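Acetolactate synthase isozyme 1 large subunit (Escherichia coli, PDB 6LPI) is the large subunit of an enzyme of the thiamine diphosphate-binding family and binds thiamine diphosphate, a magnesium ion and flavin-adenine dinucleotide. Local coordinates at residues Pro214-Gly220 with Leu238-Thr243; Val222-Pro226 with Arg406-Trp410. All coordinates share one frame; numbering follows the deposited sequence.

Contact 1. Residues Pro214-Gly220 with Leu238-Thr243. With FAD (flavin-adenine dinucleotide), chain I.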
ATOM      1  N   PRO B 214      10.400  21.488 -15.792  1.00 51.48           N
ATOM      2  CA  PRO B 214      10.092  20.671 -14.619  1.00 56.16           C
ATOM      3  C   PRO B 214       8.890  19.770 -14.848  1.00 57.11           C
ATOM      4  O   PRO B 214       7.985  20.059 -15.635  1.00 59.43           O
ATOM      5  CB  PRO B 214       9.775  21.724 -13.549  1.00 59.53           C
ATOM      6  CG  PRO B 214       9.106  22.812 -14.337  1.00 62.86           C
ATOM      7  CD  PRO B 214       9.763  22.812 -15.715  1.00 57.60           C
ATOM      8  N   VAL B 215       8.901  18.648 -14.134  1.00 42.67           N
ATOM      9  CA  VAL B 215       7.751  17.765 -14.064  1.00 44.95           C
ATOM     10  C   VAL B 215       7.510  17.457 -12.603  1.00 49.74           C
ATOM     11  O   VAL B 215       8.448  17.410 -11.794  1.00 42.11           O
ATOM     12  CB  VAL B 215       7.896  16.455 -14.867  1.00 35.85           C
ATOM     13  CG1 VAL B 215       8.523  16.697 -16.224  1.00 37.00           C
ATOM     14  CG2 VAL B 215       8.610  15.415 -14.054  1.00 42.70           C
ATOM     15  N   LEU B 216       6.237  17.332 -12.258  1.00 55.48           N
ATOM     16  CA  LEU B 216       5.809  17.005 -10.909  1.00 51.05           C
ATOM     17  C   LEU B 216       5.435  15.528 -10.903  1.00 43.88           C
ATOM     18  O   LEU B 216       4.644  15.079 -11.733  1.00 46.25           O
ATOM     19  CB  LEU B 216       4.656  17.921 -10.485  1.00 47.56           C
ATOM     20  CG  LEU B 216       3.843  17.700  -9.223  1.00 51.69           C
ATOM     21  CD1 LEU B 216       4.712  17.951  -8.023  1.00 49.42           C
ATOM     22  CD2 LEU B 216       2.697  18.678  -9.195  1.00 56.83           C
ATOM     23  N   TYR B 217       6.090  14.771 -10.065  1.00 33.11           N
ATOM     24  CA  TYR B 217       5.996  13.319 -10.034  1.00 32.26           C
ATOM     25  C   TYR B 217       5.303  12.934  -8.724  1.00 39.98           C
ATOM     26  O   TYR B 217       5.894  13.005  -7.646  1.00 41.58           O
ATOM     27  CB  TYR B 217       7.410  12.756 -10.215  1.00 30.98           C
ATOM     28  CG  TYR B 217       7.674  11.308  -9.899  1.00 35.26           C
ATOM     29  CD1 TYR B 217       6.659  10.371  -9.802  1.00 30.36           C
ATOM     30  CD2 TYR B 217       8.963  10.890  -9.667  1.00 43.83           C
ATOM     31  CE1 TYR B 217       6.934   9.065  -9.501  1.00 35.16           C
ATOM     32  CE2 TYR B 217       9.246   9.591  -9.356  1.00 45.93           C
ATOM     33  CZ  TYR B 217       8.231   8.681  -9.277  1.00 41.06           C
ATOM     34  OH  TYR B 217       8.530   7.379  -8.968  1.00 45.43           O
ATOM     35  N   LEU B 218       4.039  12.542  -8.823  1.00 46.68           N
ATOM     36  CA  LEU B 218       3.202  12.229  -7.670  1.00 46.59           C
ATOM     37  C   LEU B 218       3.121  10.740  -7.393  1.00 42.94           C
ATOM     38  O   LEU B 218       3.034   9.927  -8.319  1.00 46.82           O
ATOM     39  CB  LEU B 218       1.791  12.775  -7.859  1.00 49.70           C
ATOM     40  CG  LEU B 218       1.787  14.221  -8.270  1.00 50.92           C
ATOM     41  CD1 LEU B 218       0.321  14.702  -8.354  1.00 60.37           C
ATOM     42  CD2 LEU B 218       2.585  14.948  -7.190  1.00 36.38           C
ATOM     43  N   GLY B 219       3.142  10.406  -6.097  1.00 39.97           N
ATOM     44  CA  GLY B 219       2.992   9.044  -5.632  1.00 38.03           C
ATOM     45  C   GLY B 219       1.864   8.920  -4.623  1.00 37.45           C
ATOM     46  O   GLY B 219       1.157   9.885  -4.321  1.00 38.45           O
ATOM     47  N   GLY B 220       1.706   7.700  -4.114  1.00 35.99           N
ATOM     48  CA  GLY B 220       0.619   7.404  -3.199  1.00 36.99           C
ATOM     49  C   GLY B 220       0.663   8.160  -1.887  1.00 35.98           C
ATOM     50  O   GLY B 220      -0.279   8.050  -1.097  1.00 46.54           O
ATOM     51  N   LEU B 238       2.964  23.005 -13.924  1.00 58.23           N
ATOM     52  CA  LEU B 238       3.860  21.862 -14.002  1.00 51.11           C
ATOM     53  C   LEU B 238       3.173  20.723 -14.734  1.00 56.10           C
ATOM     54  O   LEU B 238       2.040  20.368 -14.388  1.00 64.82           O
ATOM     55  CB  LEU B 238       4.230  21.402 -12.609  1.00 47.22           C
ATOM     56  CG  LEU B 238       4.835  22.528 -11.779  1.00 47.13           C
ATOM     57  CD1 LEU B 238       5.249  21.998 -10.423  1.00 46.32           C
ATOM     58  CD2 LEU B 238       5.993  23.194 -12.513  1.00 43.00           C
ATOM     59  N   PRO B 239       3.784  20.159 -15.767  1.00 52.27           N
ATOM     60  CA  PRO B 239       3.347  18.836 -16.221  1.00 52.94           C
ATOM     61  C   PRO B 239       3.433  17.863 -15.055  1.00 47.87           C
ATOM     62  O   PRO B 239       4.450  17.792 -14.368  1.00 51.58           O
ATOM     63  CB  PRO B 239       4.350  18.501 -17.333  1.00 54.57           C
ATOM     64  CG  PRO B 239       4.723  19.841 -17.898  1.00 53.08           C
ATOM     65  CD  PRO B 239       4.643  20.834 -16.756  1.00 54.24           C
ATOM     66  N   THR B 240       2.340  17.156 -14.782  1.00 43.57           N
ATOM     67  CA  THR B 240       2.288  16.264 -13.626  1.00 45.70           C
ATOM     68  C   THR B 240       2.029  14.825 -14.047  1.00 39.13           C
ATOM     69  O   THR B 240       1.085  14.544 -14.786  1.00 48.41           O
ATOM     70  CB  THR B 240       1.225  16.721 -12.640  1.00 52.40           C
ATOM     71  OG1 THR B 240      -0.049  16.461 -13.220  1.00 69.56           O
ATOM     72  CG2 THR B 240       1.336  18.199 -12.404  1.00 52.29           C
ATOM     73  N   THR B 241       2.899  13.931 -13.609  1.00 41.01           N
ATOM     74  CA  THR B 241       2.749  12.505 -13.826  1.00 43.67           C
ATOM     75  C   THR B 241       2.416  11.838 -12.498  1.00 50.09           C
ATOM     76  O   THR B 241       2.843  12.293 -11.432  1.00 49.16           O
ATOM     77  CB  THR B 241       4.022  11.903 -14.440  1.00 44.58           C
ATOM     78  OG1 THR B 241       3.786  10.537 -14.801  1.00 46.64           O
ATOM     79  CG2 THR B 241       5.186  11.957 -13.469  1.00 36.10           C
ATOM     80  N   MET B 242       1.694  10.724 -12.559  1.00 48.96           N
ATOM     81  CA  MET B 242       1.338  10.019 -11.340  1.00 46.29           C
ATOM     82  C   MET B 242       1.753   8.559 -11.437  1.00 43.55           C
ATOM     83  O   MET B 242       1.821   7.987 -12.525  1.00 43.91           O
ATOM     84  CB  MET B 242      -0.159  10.112 -11.053  1.00 50.26           C
ATOM     85  CG  MET B 242      -0.696  11.512 -10.892  1.00 52.24           C
ATOM     86  SD  MET B 242      -2.396  11.668 -11.511  1.00 56.88           S
ATOM     87  CE  MET B 242      -2.147  11.940 -13.266  1.00 60.99           C
ATOM     88  N   THR B 243       2.070   7.973 -10.292  1.00 42.57           N
ATOM     89  CA  THR B 243       2.261   6.532 -10.233  1.00 46.05           C
ATOM     90  C   THR B 243       0.911   5.836 -10.260  1.00 47.81           C
ATOM     91  O   THR B 243      -0.136   6.475 -10.177  1.00 49.61           O
ATOM     92  CB  THR B 243       2.996   6.141  -8.963  1.00 43.06           C
ATOM     93  OG1 THR B 243       2.182   6.517  -7.848  1.00 52.55           O
ATOM     94  CG2 THR B 243       4.328   6.847  -8.877  1.00 39.13           C
TER
HETATM   95  PA  FAD I 601       3.733   4.120  -2.675  1.00 49.30           P
HETATM   96  O1A FAD I 601       2.293   4.218  -2.994  1.00 61.06           O
HETATM   97  O2A FAD I 601       4.180   2.925  -1.874  1.00 42.99           O
HETATM   98  O5B FAD I 601       3.981   5.495  -1.936  1.00 31.13           O
HETATM   99  C5B FAD I 601       4.388   5.547  -0.554  1.00 26.37           C
HETATM  100  C4B FAD I 601       5.449   6.608  -0.440  1.00 39.26           C
HETATM  101  O4B FAD I 601       4.858   7.872  -0.033  1.00 39.34           O
HETATM  102  C3B FAD I 601       6.533   6.312   0.591  1.00 42.90           C
HETATM  103  O3B FAD I 601       7.781   6.792   0.087  1.00 35.96           O
HETATM  104  C2B FAD I 601       6.004   7.055   1.823  1.00 37.87           C
HETATM  105  O2B FAD I 601       6.990   7.359   2.799  1.00 36.12           O
HETATM  106  C1B FAD I 601       5.498   8.320   1.146  1.00 39.37           C
HETATM  107  N9A FAD I 601       4.554   9.107   1.922  1.00 48.78           N
HETATM  108  C8A FAD I 601       3.387   8.686   2.501  1.00 51.45           C
HETATM  109  N7A FAD I 601       2.727   9.636   3.125  1.00 49.01           N
HETATM  110  C5A FAD I 601       3.517  10.760   2.941  1.00 52.96           C
HETATM  111  C6A FAD I 601       3.383  12.099   3.364  1.00 54.22           C
HETATM  112  N6A FAD I 601       2.357  12.551   4.088  1.00 59.58           N
HETATM  113  N1A FAD I 601       4.360  12.966   3.021  1.00 45.10           N
HETATM  114  C2A FAD I 601       5.395  12.521   2.302  1.00 43.71           C
HETATM  115  N3A FAD I 601       5.625  11.290   1.842  1.00 52.35           N
HETATM  116  C4A FAD I 601       4.647  10.449   2.203  1.00 55.12           C
HETATM  117  N1  FAD I 601       3.502   1.720 -11.028  1.00 39.84           N
HETATM  118  C2  FAD I 601       3.833   2.739 -11.869  1.00 36.53           C
HETATM  119  O2  FAD I 601       4.143   3.842 -11.436  1.00 41.56           O
HETATM  120  N3  FAD I 601       3.807   2.545 -13.238  1.00 35.36           N
HETATM  121  C4  FAD I 601       3.468   1.374 -13.883  1.00 39.11           C
HETATM  122  O4  FAD I 601       3.478   1.322 -15.111  1.00 40.82           O
HETATM  123  C4X FAD I 601       3.127   0.287 -12.978  1.00 41.19           C
HETATM  124  N5  FAD I 601       2.787  -0.874 -13.497  1.00 39.88           N
HETATM  125  C5X FAD I 601       2.445  -1.900 -12.624  1.00 41.61           C
HETATM  126  C6  FAD I 601       2.071  -3.139 -13.150  1.00 36.33           C
HETATM  127  C7  FAD I 601       1.707  -4.191 -12.311  1.00 42.11           C
HETATM  128  C7M FAD I 601       1.324  -5.519 -12.905  1.00 37.82           C
HETATM  129  C8  FAD I 601       1.723  -4.008 -10.918  1.00 43.90           C
HETATM  130  C8M FAD I 601       1.352  -5.134  -9.984  1.00 36.76           C
HETATM  131  C9  FAD I 601       2.098  -2.774 -10.392  1.00 44.62           C
HETATM  132  C9A FAD I 601       2.467  -1.728 -11.229  1.00 45.54           C
HETATM  133  N10 FAD I 601       2.847  -0.466 -10.722  1.00 50.46           N
HETATM  134  C10 FAD I 601       3.179   0.561 -11.564  1.00 47.09           C
HETATM  135  C1' FAD I 601       2.880  -0.215  -9.281  1.00 40.07           C
HETATM  136  C2' FAD I 601       4.279  -0.337  -8.697  1.00 32.26           C
HETATM  137  O2' FAD I 601       4.578  -1.704  -8.415  1.00 36.00           O
HETATM  138  C3' FAD I 601       4.352   0.455  -7.391  1.00 34.51           C
HETATM  139  O3' FAD I 601       3.348  -0.010  -6.495  1.00 46.66           O
HETATM  140  C4' FAD I 601       4.188   1.961  -7.557  1.00 32.91           C
HETATM  141  O4' FAD I 601       4.833   2.362  -8.760  1.00 42.92           O
HETATM  142  C5' FAD I 601       4.763   2.732  -6.393  1.00 37.02           C
HETATM  143  O5' FAD I 601       4.197   4.054  -6.378  1.00 46.27           O
HETATM  144  P   FAD I 601       4.553   5.054  -5.243  1.00 90.95           P
HETATM  145  O1P FAD I 601       5.964   5.591  -5.488  1.00 83.80           O
HETATM  146  O2P FAD I 601       3.541   5.947  -5.113  1.00 44.72           O
HETATM  147  O3P FAD I 601       4.596   4.116  -4.006  1.00 61.25           O
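Strands 214-218 and 240-242 lie side by side, Leu216 against Thr240 and Leu218 against Met242, as the two parallel strands of a beta-alpha-beta crossover in the Rossmann-like central domain. Helix 226-235 makes the connection, and strand 278-282 flanks 214-218 along its other edge. Four backbone hydrogen bonds zip the pair in parallel register: Leu216 N to Pro239 O at 2.8 Å, Thr241 N to Leu216 O, Leu218 N to Thr241 O at 2.9 Å, and Thr243 N to Leu218 O. Leu216, Thr240, Leu218 and Met242 share one face of the sheet, where helix 226-235 packs through Val229, Leu232 and Ala233. There the side chains of Leu216 and Thr240 run alongside each other, and Leu216 CD2 comes 3.5 Å from Thr240 CG2. The hydroxyl of Thr240 is bonded elsewhere, to Leu256 O. At the start of the pair Leu238 CD2 reaches Pro214 CG at 3.6 Å, the two side chains crossing nearly at right angles. Tyr217 and Thr241 occupy the opposite face. Tyr217 has CG anti to its own N (chi1 165°), which carries the ring along the strand until its edge atom CE1 meets Thr243 CG2 at 3.5 Å. Beyond the strand ends the chains open onto flavin-adenine dinucleotide, and Gly219 and Gly220 run past the cofactor. One phosphate oxygen is gripped from both segments: FAD O2P accepts bonds from Gly220 N at 2.7 Å and from Thr243 OG1 at 3.1 Å.

Contact 2. Residues Val222-Pro226 with Arg406-Trp410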
ATOM      1  N   VAL B 222       0.823  11.516  -1.474  1.00 49.87           N
ATOM      2  CA  VAL B 222       0.205  12.836  -1.550  1.00 50.04           C
ATOM      3  C   VAL B 222      -1.308  12.741  -1.376  1.00 47.73           C
ATOM      4  O   VAL B 222      -2.022  13.730  -1.576  1.00 42.47           O
ATOM      5  CB  VAL B 222       0.525  13.507  -2.887  1.00 49.39           C
ATOM      6  CG1 VAL B 222       2.020  13.630  -3.054  1.00 56.48           C
ATOM      7  CG2 VAL B 222      -0.126  12.711  -4.012  1.00 41.17           C
ATOM      8  N   ILE B 223      -1.803  11.543  -1.037  1.00 40.82           N
ATOM      9  CA  ILE B 223      -3.217  11.212  -1.188  1.00 42.76           C
ATOM     10  C   ILE B 223      -4.130  12.095  -0.344  1.00 45.35           C
ATOM     11  O   ILE B 223      -5.274  12.338  -0.731  1.00 50.39           O
ATOM     12  CB  ILE B 223      -3.424   9.723  -0.866  1.00 58.11           C
ATOM     13  CG1 ILE B 223      -4.759   9.251  -1.428  1.00 63.29           C
ATOM     14  CG2 ILE B 223      -3.311   9.491   0.637  1.00 65.46           C
ATOM     15  CD1 ILE B 223      -4.726   9.089  -2.926  1.00 69.78           C
ATOM     16  N   ASN B 224      -3.645  12.634   0.776  1.00 54.76           N
ATOM     17  CA  ASN B 224      -4.430  13.521   1.626  1.00 53.37           C
ATOM     18  C   ASN B 224      -4.070  14.989   1.445  1.00 54.36           C
ATOM     19  O   ASN B 224      -4.277  15.785   2.366  1.00 60.75           O
ATOM     20  CB  ASN B 224      -4.291  13.158   3.103  1.00 49.11           C
ATOM     21  CG  ASN B 224      -4.688  11.751   3.399  1.00 52.21           C
ATOM     22  OD1 ASN B 224      -5.817  11.355   3.125  1.00 70.99           O
ATOM     23  ND2 ASN B 224      -3.832  11.033   4.085  1.00 47.64           N
ATOM     24  N   ALA B 225      -3.577  15.368   0.280  1.00 53.14           N
ATOM     25  CA  ALA B 225      -3.275  16.762   0.022  1.00 54.15           C
ATOM     26  C   ALA B 225      -3.673  17.122  -1.404  1.00 62.10           C
ATOM     27  O   ALA B 225      -2.859  17.692  -2.140  1.00 71.23           O
ATOM     28  CB  ALA B 225      -1.785  17.034   0.261  1.00 46.30           C
ATOM     29  N   PRO B 226      -4.913  16.847  -1.826  1.00 58.25           N
ATOM     30  CA  PRO B 226      -5.272  17.123  -3.225  1.00 54.28           C
ATOM     31  C   PRO B 226      -5.345  18.603  -3.515  1.00 54.96           C
ATOM     32  O   PRO B 226      -4.979  19.045  -4.615  1.00 51.97           O
ATOM     33  CB  PRO B 226      -6.640  16.447  -3.369  1.00 59.90           C
ATOM     34  CG  PRO B 226      -6.913  15.772  -2.006  1.00 52.89           C
ATOM     35  CD  PRO B 226      -6.101  16.508  -1.029  1.00 52.64           C
ATOM     36  N   ARG B 406     -10.809  11.453  -8.625  1.00 56.13           N
ATOM     37  CA  ARG B 406     -10.916  11.821  -7.230  1.00 63.32           C
ATOM     38  C   ARG B 406      -9.823  11.119  -6.437  1.00 67.65           C
ATOM     39  O   ARG B 406      -9.422   9.996  -6.775  1.00 69.81           O
ATOM     40  CB  ARG B 406     -12.281  11.431  -6.621  1.00 72.27           C
ATOM     41  CG  ARG B 406     -13.468  12.321  -6.975  1.00 78.42           C
ATOM     42  CD  ARG B 406     -14.763  11.887  -6.255  1.00 77.96           C
ATOM     43  NE  ARG B 406     -14.923  10.433  -6.193  1.00 73.71           N
ATOM     44  CZ  ARG B 406     -14.611   9.688  -5.133  1.00 69.48           C
ATOM     45  NH1 ARG B 406     -14.107  10.261  -4.049  1.00 68.40           N
ATOM     46  NH2 ARG B 406     -14.782   8.370  -5.160  1.00 66.91           N
ATOM     47  N   PRO B 407      -9.309  11.758  -5.389  1.00 64.66           N
ATOM     48  CA  PRO B 407      -8.496  11.015  -4.424  1.00 60.42           C
ATOM     49  C   PRO B 407      -9.343   9.967  -3.717  1.00 63.84           C
ATOM     50  O   PRO B 407     -10.561  10.105  -3.580  1.00 66.80           O
ATOM     51  CB  PRO B 407      -8.019  12.098  -3.449  1.00 51.27           C
ATOM     52  CG  PRO B 407      -8.119  13.364  -4.230  1.00 52.24           C
ATOM     53  CD  PRO B 407      -9.291  13.206  -5.136  1.00 58.00           C
ATOM     54  N   ARG B 408      -8.677   8.902  -3.286  1.00 64.69           N
ATOM     55  CA  ARG B 408      -9.306   7.773  -2.603  1.00 41.46           C
ATOM     56  C   ARG B 408     -10.539   7.271  -3.349  1.00 51.04           C
ATOM     57  O   ARG B 408     -11.507   6.805  -2.757  1.00 60.67           O
ATOM     58  CB  ARG B 408      -9.620   8.141  -1.156  1.00 42.07           C
ATOM     59  CG  ARG B 408      -8.396   8.776  -0.486  1.00 52.18           C
ATOM     60  CD  ARG B 408      -8.482   8.919   1.015  1.00 50.29           C
ATOM     61  NE  ARG B 408      -8.000   7.676   1.600  1.00 58.73           N
ATOM     62  CZ  ARG B 408      -6.949   7.561   2.413  1.00 68.35           C
ATOM     63  NH1 ARG B 408      -6.241   8.629   2.772  1.00 41.55           N
ATOM     64  NH2 ARG B 408      -6.606   6.359   2.878  1.00 65.38           N
ATOM     65  N   GLN B 409     -10.469   7.304  -4.674  1.00 54.99           N
ATOM     66  CA  GLN B 409     -11.470   6.675  -5.527  1.00 54.56           C
ATOM     67  C   GLN B 409     -10.957   5.394  -6.149  1.00 46.18           C
ATOM     68  O   GLN B 409     -11.742   4.483  -6.414  1.00 42.01           O
ATOM     69  CB  GLN B 409     -11.899   7.653  -6.634  1.00 53.17           C
ATOM     70  CG  GLN B 409     -12.532   6.983  -7.816  1.00 53.35           C
ATOM     71  CD  GLN B 409     -13.147   7.955  -8.779  1.00 56.67           C
ATOM     72  OE1 GLN B 409     -14.362   7.936  -9.000  1.00 56.44           O
ATOM     73  NE2 GLN B 409     -12.313   8.806  -9.378  1.00 54.74           N
ATOM     74  N   TRP B 410      -9.644   5.308  -6.296  1.00 44.25           N
ATOM     75  CA  TRP B 410      -8.926   4.255  -6.997  1.00 44.94           C
ATOM     76  C   TRP B 410      -8.240   3.366  -5.965  1.00 48.81           C
ATOM     77  O   TRP B 410      -7.398   3.840  -5.193  1.00 57.47           O
ATOM     78  CB  TRP B 410      -7.920   4.901  -7.945  1.00 45.56           C
ATOM     79  CG  TRP B 410      -6.938   4.045  -8.617  1.00 43.12           C
ATOM     80  CD1 TRP B 410      -5.580   4.087  -8.474  1.00 43.18           C
ATOM     81  CD2 TRP B 410      -7.208   3.047  -9.607  1.00 45.70           C
ATOM     82  NE1 TRP B 410      -4.987   3.164  -9.306  1.00 41.14           N
ATOM     83  CE2 TRP B 410      -5.965   2.507 -10.004  1.00 39.97           C
ATOM     84  CE3 TRP B 410      -8.379   2.534 -10.169  1.00 52.90           C
ATOM     85  CZ2 TRP B 410      -5.861   1.494 -10.947  1.00 45.94           C
ATOM     86  CZ3 TRP B 410      -8.271   1.528 -11.108  1.00 60.60           C
ATOM     87  CH2 TRP B 410      -7.017   1.019 -11.490  1.00 55.70           C
TER
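The rings of Pro226 and Pro407 cross at a slant and touch through their CG atoms where a loop of the Rossmann-like central domain packs on a loop of the C-terminal thiamine diphosphate-binding domain. The first loop is a type I beta turn from Val222 to Ala225, closed by Ala225 N to Val222 O; Ala225 occupies the N-cap position of helix 226-235, whose first turn begins with Pro226. The tight part is apolar. Pro407 CG sits 3.5 Å from Pro226 CG, and beside this pair Ile223 lies across the aliphatic stem of Arg408, its CG1 3.8 Å from Arg408 CG. With CG1 anti to the backbone N (chi1 -162°), this branch of Ile223 reaches Arg408, although its CD1 only grazes Pro407 CB at 4.5 Å. The looser side is polar and includes the exposed Asn224, whose side chain lies about 6 Å from the bound flavin-adenine dinucleotide. A bend at chi3 (87°) sets the guanidinium of Arg408 beside this amide, and the two planes are only 18° apart. Elsewhere the same guanidinium is anchored by NE on Arg72 O and, weakly, by NH2 on Ala71 O. The remaining nitrogen, Arg408 NH1, gives a weak, bent hydrogen bond to Asn224 OD1 at 2.8 Å.

In the fold
Contacts 1 and 2 have centres 14 Å apart and both draw on one beta-alpha-beta unit of the central domain, contact 2 through 222-226 alone. Along the chain their segments alternate: strand 214-218 and its glycine-ended loop come first, then the turn 222-226, helix 226-235, strand 240-242 and, far downstream, 406-410. Contact 1 is thus internal to the domain and buried, whereas contact 2 sets the same strand-to-helix connection against the loop preceding strand 410-411 in the C-terminal sheet. Apart from adjoining in sequence, the two do not touch. The phosphate-binding end of the central sheet thus lies near the boundary between the domains, where Gly414 of the C-terminal domain also bonds the flavin-adenine dinucleotide.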